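Long-range contacts in penicillin binding protein 2X (Streptococcus thermophilus, PDB 5U47), which is probably a septal transpeptidase that cross-links peptides of adjacent glycan strands in cell-wall peptidoglycan and is inactivated by beta-lactams that acylate its active site: residues A[33-43]-A[215-225]; A[152-160]-A[170-178]. The protein carries 1 engineered substitution. All coordinates share one frame; numbering follows the deposited sequence.

Contact 1 of 2, residues A[33-43]-A[215-225]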
ATOM      1  N   GLY A  33      11.933  13.526  -3.961  1.00 25.11           N
ATOM      2  CA  GLY A  33      11.955  12.466  -4.930  1.00 24.25           C
ATOM      3  C   GLY A  33      10.634  12.336  -5.656  1.00 24.03           C
ATOM      4  O   GLY A  33       9.588  12.734  -5.148  1.00 22.63           O
ATOM      5  N   THR A  34      10.713  11.805  -6.868  1.00 23.99           N
ATOM      6  CA  THR A  34       9.550  11.585  -7.696  1.00 24.01           C
ATOM      7  C   THR A  34       9.032  10.189  -7.413  1.00 23.48           C
ATOM      8  O   THR A  34       9.822   9.275  -7.180  1.00 23.92           O
ATOM      9  CB  THR A  34       9.936  11.711  -9.180  1.00 24.31           C
ATOM     10  OG1 THR A  34      10.281  13.055  -9.441  1.00 25.26           O
ATOM     11  CG2 THR A  34       8.805  11.315 -10.113  1.00 24.64           C
ATOM     12  N   ILE A  35       7.711  10.039  -7.452  1.00 22.84           N
ATOM     13  CA  ILE A  35       7.052   8.748  -7.304  1.00 22.39           C
ATOM     14  C   ILE A  35       6.572   8.374  -8.688  1.00 22.37           C
ATOM     15  O   ILE A  35       5.830   9.157  -9.339  1.00 23.12           O
ATOM     16  CB  ILE A  35       5.857   8.804  -6.329  1.00 22.30           C
ATOM     17  CG1 ILE A  35       6.351   9.205  -4.937  1.00 22.66           C
ATOM     18  CG2 ILE A  35       5.167   7.439  -6.259  1.00 22.26           C
ATOM     19  CD1 ILE A  35       5.248   9.585  -3.968  1.00 23.07           C
ATOM     20  N   TYR A  36       6.991   7.196  -9.132  1.00 21.58           N
ATOM     21  CA  TYR A  36       6.667   6.669 -10.449  1.00 22.03           C
ATOM     22  C   TYR A  36       5.841   5.392 -10.380  1.00 21.51           C
ATOM     23  O   TYR A  36       5.752   4.731  -9.334  1.00 21.61           O
ATOM     24  CB  TYR A  36       7.964   6.285 -11.177  1.00 22.69           C
ATOM     25  CG  TYR A  36       8.931   7.401 -11.519  1.00 23.33           C
ATOM     26  CD1 TYR A  36       8.681   8.268 -12.582  1.00 23.96           C
ATOM     27  CD2 TYR A  36      10.126   7.546 -10.833  1.00 24.13           C
ATOM     28  CE1 TYR A  36       9.581   9.252 -12.935  1.00 24.94           C
ATOM     29  CE2 TYR A  36      11.033   8.538 -11.163  1.00 25.34           C
ATOM     30  CZ  TYR A  36      10.754   9.388 -12.218  1.00 25.82           C
ATOM     31  OH  TYR A  36      11.629  10.369 -12.539  1.00 27.26           O
ATOM     32  N   ASP A  37       5.259   5.018 -11.506  1.00 21.27           N
ATOM     33  CA  ASP A  37       4.657   3.734 -11.604  1.00 21.95           C
ATOM     34  C   ASP A  37       5.838   2.760 -11.942  1.00 22.22           C
ATOM     35  O   ASP A  37       7.009   3.181 -12.004  1.00 22.72           O
ATOM     36  CB  ASP A  37       3.488   3.695 -12.613  1.00 22.44           C
ATOM     37  CG  ASP A  37       3.920   3.362 -14.039  1.00 23.05           C
ATOM     38  OD1 ASP A  37       5.052   3.677 -14.435  1.00 23.99           O
ATOM     39  OD2 ASP A  37       3.092   2.784 -14.754  1.00 23.36           O
ATOM     40  N   ARG A  38       5.533   1.496 -12.174  1.00 22.77           N
ATOM     41  CA  ARG A  38       6.574   0.471 -12.393  1.00 24.31           C
ATOM     42  C   ARG A  38       7.449   0.672 -13.641  1.00 26.76           C
ATOM     43  O   ARG A  38       8.548   0.117 -13.706  1.00 27.59           O
ATOM     44  CB  ARG A  38       5.941  -0.929 -12.398  1.00 24.05           C
ATOM     45  CG  ARG A  38       5.053  -1.201 -13.604  1.00 24.05           C
ATOM     46  CD  ARG A  38       4.277  -2.490 -13.463  1.00 23.80           C
ATOM     47  NE  ARG A  38       5.149  -3.669 -13.431  1.00 24.25           N
ATOM     48  CZ  ARG A  38       5.510  -4.366 -12.349  1.00 24.45           C
ATOM     49  NH1 ARG A  38       5.037  -4.083 -11.131  1.00 23.56           N
ATOM     50  NH2 ARG A  38       6.310  -5.421 -12.504  1.00 24.85           N
ATOM     51  N   ASN A  39       6.972   1.477 -14.600  1.00 28.17           N
ATOM     52  CA  ASN A  39       7.688   1.741 -15.848  1.00 29.47           C
ATOM     53  C   ASN A  39       8.100   3.190 -16.012  1.00 29.96           C
ATOM     54  O   ASN A  39       8.352   3.623 -17.132  1.00 30.89           O
ATOM     55  CB  ASN A  39       6.837   1.294 -17.046  1.00 30.81           C
ATOM     56  CG  ASN A  39       6.757  -0.201 -17.169  1.00 32.19           C
ATOM     57  OD1 ASN A  39       7.771  -0.888 -17.119  1.00 36.72           O
ATOM     58  ND2 ASN A  39       5.569  -0.716 -17.349  1.00 32.95           N
ATOM     59  N   GLY A  40       8.123   3.958 -14.921  1.00 27.43           N
ATOM     60  CA  GLY A  40       8.562   5.347 -15.001  1.00 27.73           C
ATOM     61  C   GLY A  40       7.531   6.421 -15.331  1.00 27.03           C
ATOM     62  O   GLY A  40       7.908   7.544 -15.617  1.00 26.12           O
ATOM     63  N   ASN A  41       6.244   6.089 -15.299  1.00 27.16           N
ATOM     64  CA  ASN A  41       5.204   7.113 -15.497  1.00 26.75           C
ATOM     65  C   ASN A  41       5.113   7.909 -14.213  1.00 25.32           C
ATOM     66  O   ASN A  41       5.001   7.325 -13.130  1.00 23.99           O
ATOM     67  CB  ASN A  41       3.858   6.479 -15.833  1.00 27.87           C
ATOM     68  CG  ASN A  41       3.877   5.785 -17.171  1.00 30.79           C
ATOM     69  OD1 ASN A  41       4.042   4.576 -17.244  1.00 37.57           O
ATOM     70  ND2 ASN A  41       3.769   6.559 -18.246  1.00 31.46           N
ATOM     71  N   VAL A  42       5.148   9.227 -14.335  1.00 24.51           N
ATOM     72  CA  VAL A  42       5.144  10.115 -13.159  1.00 24.89           C
ATOM     73  C   VAL A  42       3.802  10.093 -12.428  1.00 23.79           C
ATOM     74  O   VAL A  42       2.744  10.261 -13.061  1.00 23.40           O
ATOM     75  CB  VAL A  42       5.511  11.565 -13.543  1.00 25.89           C
ATOM     76  CG1 VAL A  42       5.410  12.507 -12.334  1.00 26.05           C
ATOM     77  CG2 VAL A  42       6.917  11.620 -14.134  1.00 27.19           C
ATOM     78  N   LEU A  43       3.853   9.821 -11.119  1.00 22.41           N
ATOM     79  CA  LEU A  43       2.659   9.831 -10.256  1.00 22.39           C
ATOM     80  C   LEU A  43       2.625  11.039  -9.329  1.00 22.78           C
ATOM     81  O   LEU A  43       1.536  11.562  -9.036  1.00 22.12           O
ATOM     82  CB  LEU A  43       2.542   8.553  -9.425  1.00 22.32           C
ATOM     83  CG  LEU A  43       2.599   7.231 -10.186  1.00 22.10           C
ATOM     84  CD1 LEU A  43       2.375   6.050  -9.244  1.00 21.72           C
ATOM     85  CD2 LEU A  43       1.608   7.207 -11.353  1.00 22.16           C
ATOM     86  N   GLY A 215      16.158  14.033  -3.043  1.00 27.24           N
ATOM     87  CA  GLY A 215      15.607  12.839  -2.454  1.00 27.06           C
ATOM     88  C   GLY A 215      15.694  11.699  -3.460  1.00 27.18           C
ATOM     89  O   GLY A 215      15.971  11.912  -4.630  1.00 27.53           O
ATOM     90  N   LYS A 216      15.482  10.480  -2.986  1.00 26.79           N
ATOM     91  CA  LYS A 216      15.521   9.317  -3.859  1.00 26.57           C
ATOM     92  C   LYS A 216      14.188   9.168  -4.567  1.00 24.37           C
ATOM     93  O   LYS A 216      13.150   9.593  -4.065  1.00 23.74           O
ATOM     94  CB  LYS A 216      15.872   8.076  -3.048  1.00 27.94           C
ATOM     95  CG  LYS A 216      17.307   8.127  -2.515  1.00 29.46           C
ATOM     96  CD  LYS A 216      17.617   6.984  -1.592  1.00 31.06           C
ATOM     97  CE  LYS A 216      19.057   7.046  -1.088  1.00 31.72           C
ATOM     98  NZ  LYS A 216      19.351   5.911  -0.147  1.00 32.23           N
ATOM     99  N   ASN A 217      14.223   8.636  -5.770  1.00 23.93           N
ATOM    100  CA  ASN A 217      12.980   8.389  -6.495  1.00 24.36           C
ATOM    101  C   ASN A 217      12.426   7.004  -6.115  1.00 23.66           C
ATOM    102  O   ASN A 217      13.188   6.057  -5.832  1.00 22.07           O
ATOM    103  CB  ASN A 217      13.204   8.475  -8.005  1.00 25.15           C
ATOM    104  CG  ASN A 217      13.592   9.866  -8.467  1.00 24.09           C
ATOM    105  OD1 ASN A 217      13.231  10.877  -7.871  1.00 22.00           O
ATOM    106  ND2 ASN A 217      14.339   9.911  -9.544  1.00 25.90           N
ATOM    107  N   ILE A 218      11.097   6.892  -6.101  1.00 23.35           N
ATOM    108  CA  ILE A 218      10.439   5.637  -5.759  1.00 23.56           C
ATOM    109  C   ILE A 218       9.610   5.183  -6.924  1.00 22.10           C
ATOM    110  O   ILE A 218       8.734   5.920  -7.362  1.00 22.01           O
ATOM    111  CB  ILE A 218       9.520   5.797  -4.522  1.00 23.18           C
ATOM    112  CG1 ILE A 218      10.318   6.249  -3.299  1.00 23.92           C
ATOM    113  CG2 ILE A 218       8.776   4.500  -4.221  1.00 24.61           C
ATOM    114  CD1 ILE A 218      11.262   5.218  -2.754  1.00 25.45           C
ATOM    115  N   TYR A 219       9.928   4.006  -7.452  1.00 21.54           N
ATOM    116  CA  TYR A 219       9.139   3.370  -8.485  1.00 21.92           C
ATOM    117  C   TYR A 219       8.221   2.400  -7.770  1.00 21.90           C
ATOM    118  O   TYR A 219       8.682   1.440  -7.169  1.00 23.50           O
ATOM    119  CB  TYR A 219      10.012   2.603  -9.483  1.00 22.88           C
ATOM    120  CG  TYR A 219      10.875   3.499 -10.343  1.00 24.10           C
ATOM    121  CD1 TYR A 219      12.029   4.073  -9.835  1.00 25.04           C
ATOM    122  CD2 TYR A 219      10.543   3.761 -11.665  1.00 25.23           C
ATOM    123  CE1 TYR A 219      12.837   4.905 -10.620  1.00 26.24           C
ATOM    124  CE2 TYR A 219      11.342   4.598 -12.458  1.00 26.88           C
ATOM    125  CZ  TYR A 219      12.484   5.156 -11.925  1.00 26.80           C
ATOM    126  OH  TYR A 219      13.269   5.969 -12.692  1.00 29.59           O
ATOM    127  N   THR A 220       6.927   2.664  -7.806  1.00 21.95           N
ATOM    128  CA  THR A 220       5.975   1.762  -7.218  1.00 21.64           C
ATOM    129  C   THR A 220       5.740   0.583  -8.150  1.00 22.58           C
ATOM    130  O   THR A 220       6.201   0.569  -9.312  1.00 21.92           O
ATOM    131  CB  THR A 220       4.635   2.452  -6.912  1.00 20.84           C
ATOM    132  OG1 THR A 220       3.993   2.841  -8.131  1.00 21.17           O
ATOM    133  CG2 THR A 220       4.847   3.649  -6.027  1.00 20.44           C
ATOM    134  N   THR A 221       5.025  -0.415  -7.638  1.00 20.48           N
ATOM    135  CA  THR A 221       4.678  -1.601  -8.418  1.00 20.33           C
ATOM    136  C   THR A 221       3.470  -1.366  -9.309  1.00 19.65           C
ATOM    137  O   THR A 221       3.140  -2.209 -10.148  1.00 20.78           O
ATOM    138  CB  THR A 221       4.349  -2.784  -7.472  1.00 19.45           C
ATOM    139  OG1 THR A 221       3.375  -2.360  -6.528  1.00 18.25           O
ATOM    140  CG2 THR A 221       5.587  -3.227  -6.752  1.00 19.90           C
ATOM    141  N   LEU A 222       2.791  -0.232  -9.120  1.00 19.89           N
ATOM    142  CA  LEU A 222       1.582   0.074  -9.897  1.00 19.70           C
ATOM    143  C   LEU A 222       1.831   0.177 -11.403  1.00 19.96           C
ATOM    144  O   LEU A 222       2.898   0.549 -11.838  1.00 18.35           O
ATOM    145  CB  LEU A 222       0.931   1.384  -9.449  1.00 20.25           C
ATOM    146  CG  LEU A 222       0.451   1.599  -8.016  1.00 21.31           C
ATOM    147  CD1 LEU A 222      -0.172   2.987  -7.922  1.00 23.19           C
ATOM    148  CD2 LEU A 222      -0.535   0.550  -7.545  1.00 21.35           C
ATOM    149  N   SER A 223       0.823  -0.228 -12.167  1.00 21.20           N
ATOM    150  CA  SER A 223       0.788  -0.093 -13.606  1.00 22.77           C
ATOM    151  C   SER A 223      -0.185   1.028 -13.884  1.00 23.15           C
ATOM    152  O   SER A 223      -1.403   0.849 -13.686  1.00 20.82           O
ATOM    153  CB  SER A 223       0.265  -1.370 -14.229  1.00 24.93           C
ATOM    154  OG  SER A 223      -0.024  -1.189 -15.604  1.00 25.46           O
ATOM    155  N   ALA A 224       0.319   2.188 -14.304  1.00 23.69           N
ATOM    156  CA  ALA A 224      -0.583   3.310 -14.593  1.00 25.70           C
ATOM    157  C   ALA A 224      -1.729   2.980 -15.550  1.00 27.02           C
ATOM    158  O   ALA A 224      -2.874   3.361 -15.265  1.00 26.67           O
ATOM    159  CB  ALA A 224       0.182   4.560 -15.034  1.00 27.07           C
ATOM    160  N   PRO A 225      -1.455   2.255 -16.667  1.00 28.01           N
ATOM    161  CA  PRO A 225      -2.557   1.897 -17.572  1.00 29.58           C
ATOM    162  C   PRO A 225      -3.641   1.065 -16.894  1.00 27.49           C
ATOM    163  O   PRO A 225      -4.842   1.335 -17.055  1.00 27.08           O
ATOM    164  CB  PRO A 225      -1.866   1.061 -18.676  1.00 31.54           C
ATOM    165  CG  PRO A 225      -0.428   1.481 -18.638  1.00 31.64           C
ATOM    166  CD  PRO A 225      -0.140   1.893 -17.226  1.00 30.65           C
TER

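Contact 2 of 2, residues A[152-160]-A[170-178]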
ATOM      1  N   GLU A 152      -5.737   7.716  -2.372  1.00 21.76           N
ATOM      2  CA  GLU A 152      -5.481   7.333  -0.988  1.00 23.35           C
ATOM      3  C   GLU A 152      -4.147   6.575  -0.833  1.00 22.71           C
ATOM      4  O   GLU A 152      -3.437   6.761   0.145  1.00 24.81           O
ATOM      5  CB  GLU A 152      -6.665   6.551  -0.393  1.00 22.47           C
ATOM      6  CG  GLU A 152      -7.883   7.433  -0.123  1.00 22.72           C
ATOM      7  CD  GLU A 152      -8.686   7.852  -1.350  1.00 23.39           C
ATOM      8  OE1 GLU A 152      -8.463   7.359  -2.514  1.00 22.72           O
ATOM      9  OE2 GLU A 152      -9.580   8.698  -1.133  1.00 24.96           O
ATOM     10  N   PHE A 153      -3.806   5.748  -1.812  1.00 21.63           N
ATOM     11  CA  PHE A 153      -2.522   5.038  -1.763  1.00 21.71           C
ATOM     12  C   PHE A 153      -1.316   6.011  -1.789  1.00 21.37           C
ATOM     13  O   PHE A 153      -0.397   5.911  -0.949  1.00 19.92           O
ATOM     14  CB  PHE A 153      -2.456   4.055  -2.909  1.00 22.15           C
ATOM     15  CG  PHE A 153      -1.093   3.472  -3.138  1.00 22.93           C
ATOM     16  CD1 PHE A 153      -0.619   2.443  -2.335  1.00 23.71           C
ATOM     17  CD2 PHE A 153      -0.295   3.947  -4.168  1.00 23.07           C
ATOM     18  CE1 PHE A 153       0.639   1.899  -2.565  1.00 25.20           C
ATOM     19  CE2 PHE A 153       0.964   3.397  -4.414  1.00 24.28           C
ATOM     20  CZ  PHE A 153       1.425   2.374  -3.606  1.00 25.30           C
ATOM     21  N   LEU A 154      -1.337   6.944  -2.738  1.00 20.37           N
ATOM     22  CA  LEU A 154      -0.243   7.913  -2.885  1.00 22.20           C
ATOM     23  C   LEU A 154      -0.130   8.858  -1.712  1.00 21.30           C
ATOM     24  O   LEU A 154       0.962   9.149  -1.254  1.00 22.06           O
ATOM     25  CB  LEU A 154      -0.412   8.737  -4.164  1.00 22.36           C
ATOM     26  CG  LEU A 154      -0.286   7.992  -5.483  1.00 23.17           C
ATOM     27  CD1 LEU A 154      -0.657   8.908  -6.638  1.00 24.35           C
ATOM     28  CD2 LEU A 154       1.116   7.441  -5.653  1.00 24.23           C
ATOM     29  N   GLY A 155      -1.261   9.334  -1.219  1.00 21.70           N
ATOM     30  CA  GLY A 155      -1.241  10.316  -0.167  1.00 22.92           C
ATOM     31  C   GLY A 155      -0.812  11.672  -0.705  1.00 23.50           C
ATOM     32  O   GLY A 155      -0.744  11.890  -1.924  1.00 23.11           O
ATOM     33  N   ARG A 156      -0.523  12.583   0.222  1.00 25.29           N
ATOM     34  CA  ARG A 156      -0.150  13.968  -0.095  1.00 25.77           C
ATOM     35  C   ARG A 156       1.091  14.428   0.664  1.00 25.78           C
ATOM     36  O   ARG A 156       1.289  14.047   1.820  1.00 24.03           O
ATOM     37  CB  ARG A 156      -1.294  14.914   0.309  1.00 27.23           C
ATOM     38  CG  ARG A 156      -2.512  14.911  -0.615  1.00 28.20           C
ATOM     39  CD  ARG A 156      -2.283  15.695  -1.902  1.00 29.35           C
ATOM     40  NE  ARG A 156      -2.073  17.118  -1.598  1.00 34.07           N
ATOM     41  CZ  ARG A 156      -2.034  18.112  -2.495  1.00 34.37           C
ATOM     42  NH1 ARG A 156      -2.205  17.889  -3.793  1.00 32.90           N
ATOM     43  NH2 ARG A 156      -1.830  19.357  -2.075  1.00 35.07           N
ATOM     44  N   ALA A 157       1.907  15.226  -0.017  1.00 25.13           N
ATOM     45  CA  ALA A 157       3.041  15.942   0.572  1.00 26.14           C
ATOM     46  C   ALA A 157       2.596  17.406   0.458  1.00 28.22           C
ATOM     47  O   ALA A 157       2.087  17.827  -0.594  1.00 29.51           O
ATOM     48  CB  ALA A 157       4.311  15.697  -0.200  1.00 25.78           C
ATOM     49  N   GLU A 158       2.732  18.162   1.543  1.00 29.41           N
ATOM     50  CA  GLU A 158       2.250  19.538   1.593  1.00 30.90           C
ATOM     51  C   GLU A 158       3.378  20.467   2.021  1.00 32.39           C
ATOM     52  O   GLU A 158       4.283  20.037   2.719  1.00 30.21           O
ATOM     53  CB  GLU A 158       1.122  19.650   2.627  1.00 32.76           C
ATOM     54  CG  GLU A 158      -0.072  18.710   2.445  1.00 34.21           C
ATOM     55  CD  GLU A 158      -0.917  19.034   1.222  1.00 34.50           C
ATOM     56  OE1 GLU A 158      -0.660  20.066   0.556  1.00 34.82           O
ATOM     57  OE2 GLU A 158      -1.840  18.244   0.915  1.00 34.96           O
ATOM     58  N   PRO A 159       3.305  21.753   1.629  1.00 33.39           N
ATOM     59  CA  PRO A 159       4.343  22.690   2.046  1.00 35.08           C
ATOM     60  C   PRO A 159       4.163  23.068   3.509  1.00 36.54           C
ATOM     61  O   PRO A 159       3.089  23.501   3.900  1.00 36.99           O
ATOM     62  CB  PRO A 159       4.134  23.894   1.128  1.00 34.98           C
ATOM     63  CG  PRO A 159       2.710  23.834   0.716  1.00 35.13           C
ATOM     64  CD  PRO A 159       2.250  22.404   0.837  1.00 33.65           C
ATOM     65  N   ILE A 160       5.212  22.879   4.305  1.00 37.65           N
ATOM     66  CA  ILE A 160       5.180  23.174   5.736  1.00 40.51           C
ATOM     67  C   ILE A 160       6.230  24.240   6.055  1.00 42.37           C
ATOM     68  O   ILE A 160       7.391  24.126   5.624  1.00 39.73           O
ATOM     69  CB  ILE A 160       5.436  21.890   6.555  1.00 40.17           C
ATOM     70  CG1 ILE A 160       4.360  20.830   6.259  1.00 41.58           C
ATOM     71  CG2 ILE A 160       5.487  22.182   8.041  1.00 42.72           C
ATOM     72  CD1 ILE A 160       2.941  21.210   6.644  1.00 42.42           C
ATOM     73  N   LEU A 170       8.491  20.475   1.488  1.00 32.78           N
ATOM     74  CA  LEU A 170       7.390  19.555   1.321  1.00 32.46           C
ATOM     75  C   LEU A 170       7.552  18.424   2.318  1.00 31.24           C
ATOM     76  O   LEU A 170       8.630  17.834   2.400  1.00 32.18           O
ATOM     77  CB  LEU A 170       7.399  18.972  -0.085  1.00 32.53           C
ATOM     78  CG  LEU A 170       7.080  19.927  -1.220  1.00 33.18           C
ATOM     79  CD1 LEU A 170       7.164  19.140  -2.520  1.00 33.71           C
ATOM     80  CD2 LEU A 170       5.698  20.536  -1.027  1.00 33.97           C
ATOM     81  N   ILE A 171       6.487  18.124   3.053  1.00 30.25           N
ATOM     82  CA  ILE A 171       6.472  17.014   4.022  1.00 30.31           C
ATOM     83  C   ILE A 171       5.268  16.114   3.769  1.00 29.37           C
ATOM     84  O   ILE A 171       4.120  16.588   3.726  1.00 27.22           O
ATOM     85  CB  ILE A 171       6.417  17.515   5.467  1.00 32.78           C
ATOM     86  CG1 ILE A 171       7.618  18.435   5.734  1.00 34.12           C
ATOM     87  CG2 ILE A 171       6.373  16.343   6.456  1.00 32.20           C
ATOM     88  CD1 ILE A 171       7.698  18.974   7.139  1.00 37.72           C
ATOM     89  N   GLY A 172       5.538  14.814   3.616  1.00 28.19           N
ATOM     90  CA  GLY A 172       4.483  13.829   3.397  1.00 28.36           C
ATOM     91  C   GLY A 172       3.556  13.774   4.603  1.00 29.37           C
ATOM     92  O   GLY A 172       4.024  13.598   5.728  1.00 29.61           O
ATOM     93  N   GLN A 173       2.257  13.944   4.359  1.00 28.86           N
ATOM     94  CA  GLN A 173       1.229  13.975   5.417  1.00 30.82           C
ATOM     95  C   GLN A 173       0.399  12.701   5.507  1.00 29.19           C
ATOM     96  O   GLN A 173      -0.078  12.347   6.570  1.00 29.28           O
ATOM     97  CB  GLN A 173       0.259  15.144   5.170  1.00 31.70           C
ATOM     98  CG  GLN A 173       0.932  16.503   5.096  1.00 33.58           C
ATOM     99  CD  GLN A 173       1.610  16.896   6.388  1.00 34.71           C
ATOM    100  OE1 GLN A 173       1.040  16.744   7.462  1.00 36.63           O
ATOM    101  NE2 GLN A 173       2.820  17.429   6.290  1.00 35.72           N
ATOM    102  N   THR A 174       0.210  12.037   4.376  1.00 27.53           N
ATOM    103  CA  THR A 174      -0.599  10.837   4.308  1.00 26.81           C
ATOM    104  C   THR A 174      -0.061   9.850   3.315  1.00 24.98           C
ATOM    105  O   THR A 174       0.765  10.194   2.454  1.00 24.18           O
ATOM    106  CB  THR A 174      -2.031  11.166   3.826  1.00 27.21           C
ATOM    107  OG1 THR A 174      -1.952  11.869   2.574  1.00 27.85           O
ATOM    108  CG2 THR A 174      -2.761  12.015   4.857  1.00 29.35           C
ATOM    109  N   GLY A 175      -0.572   8.627   3.421  1.00 24.01           N
ATOM    110  CA  GLY A 175      -0.266   7.553   2.475  1.00 23.07           C
ATOM    111  C   GLY A 175       1.193   7.270   2.221  1.00 22.84           C
ATOM    112  O   GLY A 175       2.030   7.331   3.159  1.00 22.63           O
ATOM    113  N   LEU A 176       1.524   6.975   0.964  0.50 22.31           N
ATOM    114  CA  LEU A 176       2.903   6.649   0.586  0.50 21.89           C
ATOM    115  C   LEU A 176       3.863   7.831   0.761  0.50 22.28           C
ATOM    116  O   LEU A 176       5.026   7.634   1.121  0.50 21.85           O
ATOM    117  CB  LEU A 176       2.950   6.108  -0.840  0.50 21.42           C
ATOM    118  CG  LEU A 176       4.327   5.669  -1.325  0.50 21.77           C
ATOM    119  CD1 LEU A 176       4.215   4.715  -2.509  0.50 21.43           C
ATOM    120  CD2 LEU A 176       5.192   6.875  -1.649  0.50 22.15           C
ATOM    121  N   GLU A 177       3.372   9.044   0.503  1.00 22.67           N
ATOM    122  CA  GLU A 177       4.162  10.273   0.713  1.00 23.44           C
ATOM    123  C   GLU A 177       4.667  10.344   2.146  1.00 24.26           C
ATOM    124  O   GLU A 177       5.864  10.632   2.386  1.00 25.72           O
ATOM    125  CB  GLU A 177       3.318  11.509   0.393  1.00 23.37           C
ATOM    126  CG  GLU A 177       3.040  11.704  -1.090  1.00 22.60           C
ATOM    127  CD  GLU A 177       4.169  12.396  -1.865  1.00 23.40           C
ATOM    128  OE1 GLU A 177       5.351  12.377  -1.444  1.00 23.68           O
ATOM    129  OE2 GLU A 177       3.857  12.982  -2.923  1.00 24.10           O
ATOM    130  N   ARG A 178       3.784  10.063   3.104  0.50 25.43           N
ATOM    131  CA  ARG A 178       4.184  10.077   4.511  0.50 26.66           C
ATOM    132  C   ARG A 178       5.023   8.852   4.848  0.50 25.91           C
ATOM    133  O   ARG A 178       6.060   8.973   5.489  0.50 25.04           O
ATOM    134  CB  ARG A 178       2.982  10.122   5.445  0.50 28.41           C
ATOM    135  CG  ARG A 178       3.392  10.253   6.910  0.50 30.67           C
ATOM    136  CD  ARG A 178       2.211  10.237   7.860  0.50 32.76           C
ATOM    137  NE  ARG A 178       2.625  10.553   9.224  0.50 35.63           N
ATOM    138  CZ  ARG A 178       1.791  10.686  10.246  0.50 37.83           C
ATOM    139  NH1 ARG A 178       0.489  10.521  10.061  0.50 37.88           N
ATOM    140  NH2 ARG A 178       2.261  10.985  11.453  0.50 39.43           N
TER

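Contact 1 of 2, residues A[33-43]-A[215-225]
The rings of Y36 and Y219 form an offset stack, with centroids 4.5 Å apart and planes at 22°. Y36 CD2 sits over the centre of one face of the Y219 ring, while D37 O and G40 CA lie at that ring's edge. The CG2 methyl of T34 covers a face of the Y36 ring near its rim, and the N217 amide, turned almost perpendicular, meets its edge. The same amide extends the parallel strand pairing: N217 OD1 accepts from T34 N at 2.9 Å. Farther along, Y36 O is gripped twice by T220, by its backbone N and, in the carbonyl plane, by OG1 at 2.8 Å. D37 starts an Asx turn; OD1 receives N39 N and N41 N from opposite faces, and OD2 takes A224 N on its anti lone pair at 2.9 Å, tying the turn to a helix start. R38, bent at chi3 (-65°), brings NH1 to T221 O at 2.8 Å, and its NH2 forms a salt bridge with E257. Strand 217-220 lies between strand 438-443 and strand 35-36 of the PBP dimerisation region in one mixed sheet, with helix 181-184 packed on I35 and I218 and helix 224-241 leading away.

Contact 2 of 2, residues A[152-160]-A[170-178]
A157, L176 and L170 bury the most surface here, each at a different level of a beta hairpin of the PBP dimerisation region; helix 151-154 leads into its first strand, and its second leads into helix 175-179. Centrally, the A157 methyl lies 3.7 Å from OE1 of E177, whose carboxylate is engaged by R142 and R32. A157 and G172 form a non-hydrogen-bonded antiparallel pair; the next, E158 with I171, exchanges two backbone hydrogen bonds. Toward the helices, L176 in one of its two conformers has CG anti to its backbone N (chi1 -177°), which brings CD1 obliquely to the F153 ring, 3.8 Å from CZ. At the same level L176 N donates to F153 O and E177 N to L154 O. Between them T174 OG1 accepts R156 N at 2.8 Å, and G155 and G175, both with positive phi, pass with CA atoms 3.9 Å apart. At the strand end, the CD2 methyl of L170 packs on the backbone at P159, 3.8 Å from its N. On the other face of the hairpin, the Q173 and E158 side chains cross at about a right angle, CG to CG 3.6 Å, and R156 holds the E158 carboxylate side-on through NE and NH2, while its NH1 reaches S269 O. Strands 35-36 and 42-55 pack against L154, L170, L176 and E177, and F153 and E152 face strand 258-264 of the five-stranded sheet.

How the contacts relate
From the N terminus the chain first lays down residues 33-43, then runs through strand 134-143 and helix 151-154 into the hairpin, where contact 2 closes a short loop of nine residues between its arms. It continues through helix 181-184 and returns at 215-225, so contact 1 closes a loop of 171 residues with contact 2 nested inside. The two touch directly: I35 CD1 packs on L176 CD2 at 3.6 Å in one conformer of L176, and L222 CD1 on F153 CE2 at 3.7 Å. Together they join the mixed sheet of strands 35-36 and 217-220 to the hairpin 157-172 and its flanking helices, next to helix 224-241, which leads into the five-stranded sheet.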